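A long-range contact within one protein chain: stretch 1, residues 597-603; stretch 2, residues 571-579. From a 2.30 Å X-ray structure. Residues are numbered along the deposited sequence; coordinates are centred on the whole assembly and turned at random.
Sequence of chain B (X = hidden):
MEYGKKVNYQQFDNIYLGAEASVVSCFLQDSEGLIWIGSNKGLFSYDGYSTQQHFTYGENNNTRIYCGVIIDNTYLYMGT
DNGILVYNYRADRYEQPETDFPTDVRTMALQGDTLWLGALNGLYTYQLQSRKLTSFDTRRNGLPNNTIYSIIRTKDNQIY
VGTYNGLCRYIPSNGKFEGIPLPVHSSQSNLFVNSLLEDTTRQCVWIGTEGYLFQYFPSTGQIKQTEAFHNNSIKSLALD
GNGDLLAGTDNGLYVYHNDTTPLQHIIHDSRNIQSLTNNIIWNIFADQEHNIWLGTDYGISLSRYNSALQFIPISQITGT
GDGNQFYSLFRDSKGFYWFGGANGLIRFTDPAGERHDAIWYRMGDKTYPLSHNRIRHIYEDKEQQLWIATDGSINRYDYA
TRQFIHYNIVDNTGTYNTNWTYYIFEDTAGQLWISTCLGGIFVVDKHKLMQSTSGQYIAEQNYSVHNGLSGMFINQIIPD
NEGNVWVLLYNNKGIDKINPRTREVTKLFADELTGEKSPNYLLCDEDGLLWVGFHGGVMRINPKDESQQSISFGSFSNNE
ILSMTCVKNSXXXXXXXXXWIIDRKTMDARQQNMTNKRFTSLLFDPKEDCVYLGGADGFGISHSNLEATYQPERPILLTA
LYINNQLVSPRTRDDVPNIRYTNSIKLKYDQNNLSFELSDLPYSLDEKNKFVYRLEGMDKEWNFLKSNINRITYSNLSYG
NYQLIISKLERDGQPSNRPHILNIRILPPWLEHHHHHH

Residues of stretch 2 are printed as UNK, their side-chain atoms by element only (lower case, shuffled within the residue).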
ATOM      1  N   LYS B 597     -14.792  17.280  -3.776  1.00 42.91           N
ATOM      2  CA  LYS B 597     -14.249  16.898  -2.462  1.00 41.34           C
ATOM      3  C   LYS B 597     -14.620  17.911  -1.393  1.00 39.35           C
ATOM      4  O   LYS B 597     -14.753  19.114  -1.690  1.00 40.54           O
ATOM      5  CB  LYS B 597     -12.729  16.763  -2.494  1.00 41.26           C
ATOM      6  CG  LYS B 597     -12.249  15.700  -3.434  1.00 44.91           C
ATOM      7  CD  LYS B 597     -12.198  14.330  -2.781  1.00 48.99           C
ATOM      8  CE  LYS B 597     -11.243  13.439  -3.576  1.00 51.31           C
ATOM      9  NZ  LYS B 597     -10.142  14.274  -4.145  1.00 48.82           N
ATOM     10  N   ARG B 598     -14.796  17.429  -0.164  1.00 35.90           N
ATOM     11  CA  ARG B 598     -15.202  18.279   0.940  1.00 33.61           C
ATOM     12  C   ARG B 598     -14.118  18.233   2.036  1.00 31.42           C
ATOM     13  O   ARG B 598     -13.567  17.173   2.375  1.00 32.48           O
ATOM     14  CB  ARG B 598     -16.573  17.878   1.444  1.00 34.09           C
ATOM     15  CG  ARG B 598     -17.699  17.934   0.320  1.00 37.33           C
ATOM     16  CD  ARG B 598     -17.923  19.359  -0.195  1.00 38.65           C
ATOM     17  NE  ARG B 598     -19.019  19.442  -1.159  1.00 40.83           N
ATOM     18  CZ  ARG B 598     -18.892  19.896  -2.403  1.00 41.28           C
ATOM     19  NH1 ARG B 598     -17.722  20.300  -2.876  1.00 39.80           N
ATOM     20  NH2 ARG B 598     -19.943  19.943  -3.183  1.00 43.41           N
ATOM     21  N   PHE B 599     -13.761  19.388   2.536  1.00 27.28           N
ATOM     22  CA  PHE B 599     -12.545  19.492   3.272  1.00 24.74           C
ATOM     23  C   PHE B 599     -12.873  19.765   4.682  1.00 21.99           C
ATOM     24  O   PHE B 599     -13.616  20.669   4.940  1.00 21.94           O
ATOM     25  CB  PHE B 599     -11.654  20.566   2.650  1.00 25.24           C
ATOM     26  CG  PHE B 599     -11.293  20.266   1.192  1.00 24.92           C
ATOM     27  CD1 PHE B 599     -10.506  19.140   0.867  1.00 25.52           C
ATOM     28  CD2 PHE B 599     -11.769  21.056   0.180  1.00 23.68           C
ATOM     29  CE1 PHE B 599     -10.175  18.846  -0.445  1.00 26.06           C
ATOM     30  CE2 PHE B 599     -11.457  20.766  -1.162  1.00 26.38           C
ATOM     31  CZ  PHE B 599     -10.674  19.670  -1.474  1.00 28.01           C
ATOM     32  N   THR B 600     -12.339  18.958   5.597  1.00 19.44           N
ATOM     33  CA  THR B 600     -12.686  19.087   7.006  1.00 17.19           C
ATOM     34  C   THR B 600     -11.535  19.764   7.767  1.00 16.08           C
ATOM     35  O   THR B 600     -11.570  19.889   8.987  1.00 14.89           O
ATOM     36  CB  THR B 600     -12.931  17.728   7.605  1.00 15.95           C
ATOM     37  OG1 THR B 600     -11.861  16.916   7.156  1.00 16.68           O
ATOM     38  CG2 THR B 600     -14.272  17.129   7.125  1.00 17.12           C
ATOM     39  N   SER B 601     -10.564  20.278   7.022  1.00 15.63           N
ATOM     40  CA  SER B 601      -9.394  20.910   7.619  1.00 16.67           C
ATOM     41  C   SER B 601      -8.802  21.957   6.673  1.00 16.34           C
ATOM     42  O   SER B 601      -8.772  21.731   5.471  1.00 16.21           O
ATOM     43  CB  SER B 601      -8.326  19.801   7.810  1.00 16.24           C
ATOM     44  OG  SER B 601      -7.494  20.299   8.813  1.00 25.08           O
ATOM     45  N   LEU B 602      -8.311  23.067   7.185  1.00 15.66           N
ATOM     46  CA  LEU B 602      -7.660  24.084   6.305  1.00 17.97           C
ATOM     47  C   LEU B 602      -6.360  24.694   6.940  1.00 17.43           C
ATOM     48  O   LEU B 602      -6.311  24.895   8.154  1.00 17.19           O
ATOM     49  CB  LEU B 602      -8.628  25.230   5.919  1.00 17.02           C
ATOM     50  CG  LEU B 602      -9.932  24.992   5.125  1.00 19.47           C
ATOM     51  CD1 LEU B 602     -10.939  26.153   5.302  1.00 16.93           C
ATOM     52  CD2 LEU B 602      -9.729  24.717   3.597  1.00 17.57           C
ATOM     53  N   LEU B 603      -5.334  24.975   6.130  1.00 18.56           N
ATOM     54  CA  LEU B 603      -4.114  25.608   6.633  1.00 19.37           C
ATOM     55  C   LEU B 603      -3.507  26.531   5.586  1.00 21.36           C
ATOM     56  O   LEU B 603      -3.166  26.104   4.457  1.00 21.33           O
ATOM     57  CB  LEU B 603      -3.059  24.557   7.029  1.00 19.18           C
ATOM     58  CG  LEU B 603      -1.637  25.049   7.480  1.00 23.14           C
ATOM     59  CD1 LEU B 603      -1.663  25.775   8.839  1.00 23.40           C
ATOM     60  CD2 LEU B 603      -0.601  23.949   7.547  1.00 19.64           C
ATOM     61  N   UNK B 571     -11.315  35.336   4.413  1.00 23.00           N
ATOM     62  CA  UNK B 571     -11.475  34.093   5.118  1.00 22.39           C
ATOM     63  C   UNK B 571     -12.004  32.925   4.258  1.00 21.98           C
ATOM     64  O   UNK B 571     -12.983  33.070   3.523  1.00 22.12           O
ATOM     65  c   UNK B 571     -12.253  34.267   6.449  1.00 21.92           C
ATOM     66  c   UNK B 571     -12.672  32.882   6.931  1.00 22.50           C
ATOM     67  c   UNK B 571     -13.116  32.852   8.373  1.00 31.36           C
ATOM     68  c   UNK B 571     -13.481  35.080   6.250  1.00 23.68           C
ATOM     69  N   UNK B 572     -11.348  31.758   4.348  1.00 21.22           N
ATOM     70  CA  UNK B 572     -11.802  30.569   3.596  1.00 20.77           C
ATOM     71  C   UNK B 572     -12.676  29.717   4.473  1.00 19.21           C
ATOM     72  O   UNK B 572     -12.318  29.432   5.582  1.00 16.97           O
ATOM     73  c   UNK B 572     -10.629  29.713   3.072  1.00 19.71           C
ATOM     74  c   UNK B 572      -9.861  30.366   1.926  1.00 22.42           C
ATOM     75  c   UNK B 572      -7.599  29.090  -1.389  1.00 24.89           C
ATOM     76  c   UNK B 572      -8.130  28.060  -0.593  1.00 22.48           C
ATOM     77  n   UNK B 572      -8.935  31.928   0.564  1.00 26.14           N
ATOM     78  c   UNK B 572      -9.146  29.700   0.872  1.00 18.62           C
ATOM     79  c   UNK B 572      -8.574  30.710   0.045  1.00 23.23           C
ATOM     80  c   UNK B 572      -8.902  28.362   0.562  1.00 22.37           C
ATOM     81  c   UNK B 572      -9.688  31.727   1.714  1.00 21.55           C
ATOM     82  c   UNK B 572      -7.820  30.415  -1.090  1.00 23.28           C
ATOM     83  N   UNK B 573     -13.803  29.274   3.928  1.00 20.30           N
ATOM     84  CA  UNK B 573     -14.822  28.559   4.686  1.00 20.37           C
ATOM     85  C   UNK B 573     -15.221  27.312   3.923  1.00 21.54           C
ATOM     86  O   UNK B 573     -15.811  27.386   2.836  1.00 22.81           O
ATOM     87  c   UNK B 573     -16.063  29.456   4.945  1.00 20.46           C
ATOM     88  c   UNK B 573     -15.645  30.754   5.530  1.00 17.74           C
ATOM     89  c   UNK B 573     -17.048  28.767   5.938  1.00 21.89           C
ATOM     90  N   UNK B 574     -14.868  26.168   4.486  1.00 21.68           N
ATOM     91  CA  UNK B 574     -15.182  24.879   3.909  1.00 22.98           C
ATOM     92  C   UNK B 574     -16.484  24.375   4.524  1.00 23.79           C
ATOM     93  O   UNK B 574     -16.646  24.426   5.742  1.00 22.81           O
ATOM     94  c   UNK B 574     -14.062  23.917   4.224  1.00 23.29           C
ATOM     95  o   UNK B 574     -14.390  22.671   3.683  1.00 26.86           O
ATOM     96  N   UNK B 575     -17.429  23.972   3.682  1.00 24.58           N
ATOM     97  CA  UNK B 575     -18.726  23.535   4.134  1.00 26.06           C
ATOM     98  C   UNK B 575     -19.056  22.235   3.398  1.00 27.85           C
ATOM     99  O   UNK B 575     -18.389  21.858   2.432  1.00 27.13           O
ATOM    100  c   UNK B 575     -19.653  25.925   4.097  1.00 26.76           C
ATOM    101  o   UNK B 575     -20.043  24.388   2.265  1.00 28.27           O
ATOM    102  c   UNK B 575     -19.879  24.479   3.698  1.00 26.17           C
ATOM    103  N   UNK B 576     -20.147  21.621   3.834  1.00 29.24           N
ATOM    104  CA  UNK B 576     -20.748  20.464   3.209  1.00 32.39           C
ATOM    105  C   UNK B 576     -21.081  20.678   1.735  1.00 34.08           C
ATOM    106  O   UNK B 576     -21.076  19.733   0.948  1.00 34.51           O
ATOM    107  c   UNK B 576     -22.885  19.087   3.166  1.00 35.64           C
ATOM    108  o   UNK B 576     -21.759  19.687   5.243  1.00 34.30           O
ATOM    109  c   UNK B 576     -22.070  20.160   3.932  1.00 33.16           C
ATOM    110  N   UNK B 577     -21.408  21.916   1.371  1.00 35.77           N
ATOM    111  CA  UNK B 577     -21.790  22.199  -0.002  1.00 38.25           C
ATOM    112  C   UNK B 577     -20.695  22.896  -0.849  1.00 37.71           C
ATOM    113  O   UNK B 577     -20.935  23.331  -1.973  1.00 38.94           O
ATOM    114  c   UNK B 577     -24.363  21.916   0.009  1.00 43.78           C
ATOM    115  o   UNK B 577     -24.468  21.057   0.902  1.00 44.38           O
ATOM    116  n   UNK B 577     -25.253  22.023  -0.990  1.00 49.94           N
ATOM    117  c   UNK B 577     -23.158  22.918  -0.032  1.00 40.02           C
ATOM    118  N   UNK B 578     -19.495  22.999  -0.295  1.00 35.57           N
ATOM    119  CA  UNK B 578     -18.374  23.574  -1.019  1.00 33.81           C
ATOM    120  C   UNK B 578     -17.557  24.609  -0.256  1.00 32.05           C
ATOM    121  O   UNK B 578     -17.659  24.755   0.973  1.00 31.30           O
ATOM    122  N   UNK B 579     -16.756  25.325  -1.019  1.00 31.05           N
ATOM    123  CA  UNK B 579     -15.793  26.249  -0.515  1.00 31.34           C
ATOM    124  C   UNK B 579     -16.240  27.693  -0.778  1.00 30.89           C
ATOM    125  O   UNK B 579     -16.515  28.073  -1.902  1.00 31.57           O
ATOM    126  c   UNK B 579     -13.145  26.074  -0.431  1.00 34.35           C
ATOM    127  c   UNK B 579     -11.980  26.498  -1.411  1.00 36.42           C
ATOM    128  c   UNK B 579     -13.180  27.002   0.717  1.00 32.44           C
ATOM    129  c   UNK B 579     -14.453  25.979  -1.213  1.00 31.55           C
TER

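Position 571 carries four carbons, forked at the first, with one arm two carbons long. It lies out of reach of stretch 1, and the beta-branched pattern identifies Ile571.

Position 572 has one carbon leading into fused five- and six-membered rings that hold eight carbons and one nitrogen, which can only be Trp572. Its CA-to-CB bond points toward stretch 1, yet what meets Leu602 is the base of the residue: Leu602 CD1 lies 3.6 Å from Trp572 O and 4.2 Å from Trp572 CB.

Position 573 bears three carbons, one carrying the other two, and its CA-to-CB bond points away, in step with the alternation seen from 572 to 575. This is Val573.

Position 574 has one carbon and one oxygen and points toward stretch 1. The oxygen sits 2.5 Å from Phe599 O, and the CB is 4.0 Å from Leu602 CD1. Such a small hydroxyl side chain is Ser574, whose OG donates a very short hydrogen bond to that carbonyl.

Position 575 shows one carbon carrying an oxygen and a carbon, and points away from stretch 1. It is Thr575, and its hydroxyl works within its own stretch: Thr575 OG1 donates to the backbone O of position 578 at 2.7 Å and accepts from the backbone N of position 577 at 3.0 Å.

Position 576 repeats the same three-atom fork, and its CA-to-CB bond again points away, but it is exposed. It is Thr576, and its backbone makes the contact: Arg598 NE donates a weak hydrogen bond to Thr576 O at 3.0 Å.

Position 577 has two carbons, the second carrying one oxygen and one nitrogen, the amide of Asn577. Its CA-to-CB bond points away, while Asn577 O lies 3.7 Å from Arg598 NH2.

Position 578 has no side-chain atoms and is therefore Gly578. With phi 133° and psi -165°, a CB would jam against the preceding carbonyl O, so the backbone itself calls for glycine.

Position 579 has four carbons, forked at the second: Leu579. Its CB points sideways and the side chain's end comes nearer.

The contact works through two kinds of fit. Along the strand, Ser574 ties down the Phe599 carbonyl while Leu602 packs over the backbone and CB atoms at alternate positions. At the type I turn from Thr575 to Gly578, the Thr575 N to Gly578 O bond of 2.8 Å helps hold the loop, and Arg598 reads its backbone: Thr576 O lies at the guanidinium edge, Asn577 O and Gly578 N over one face. For a designer, the rule is to shape a turn whose backbone can receive an arginine.

Stretch 2 (571-579) IWVSTTNGL
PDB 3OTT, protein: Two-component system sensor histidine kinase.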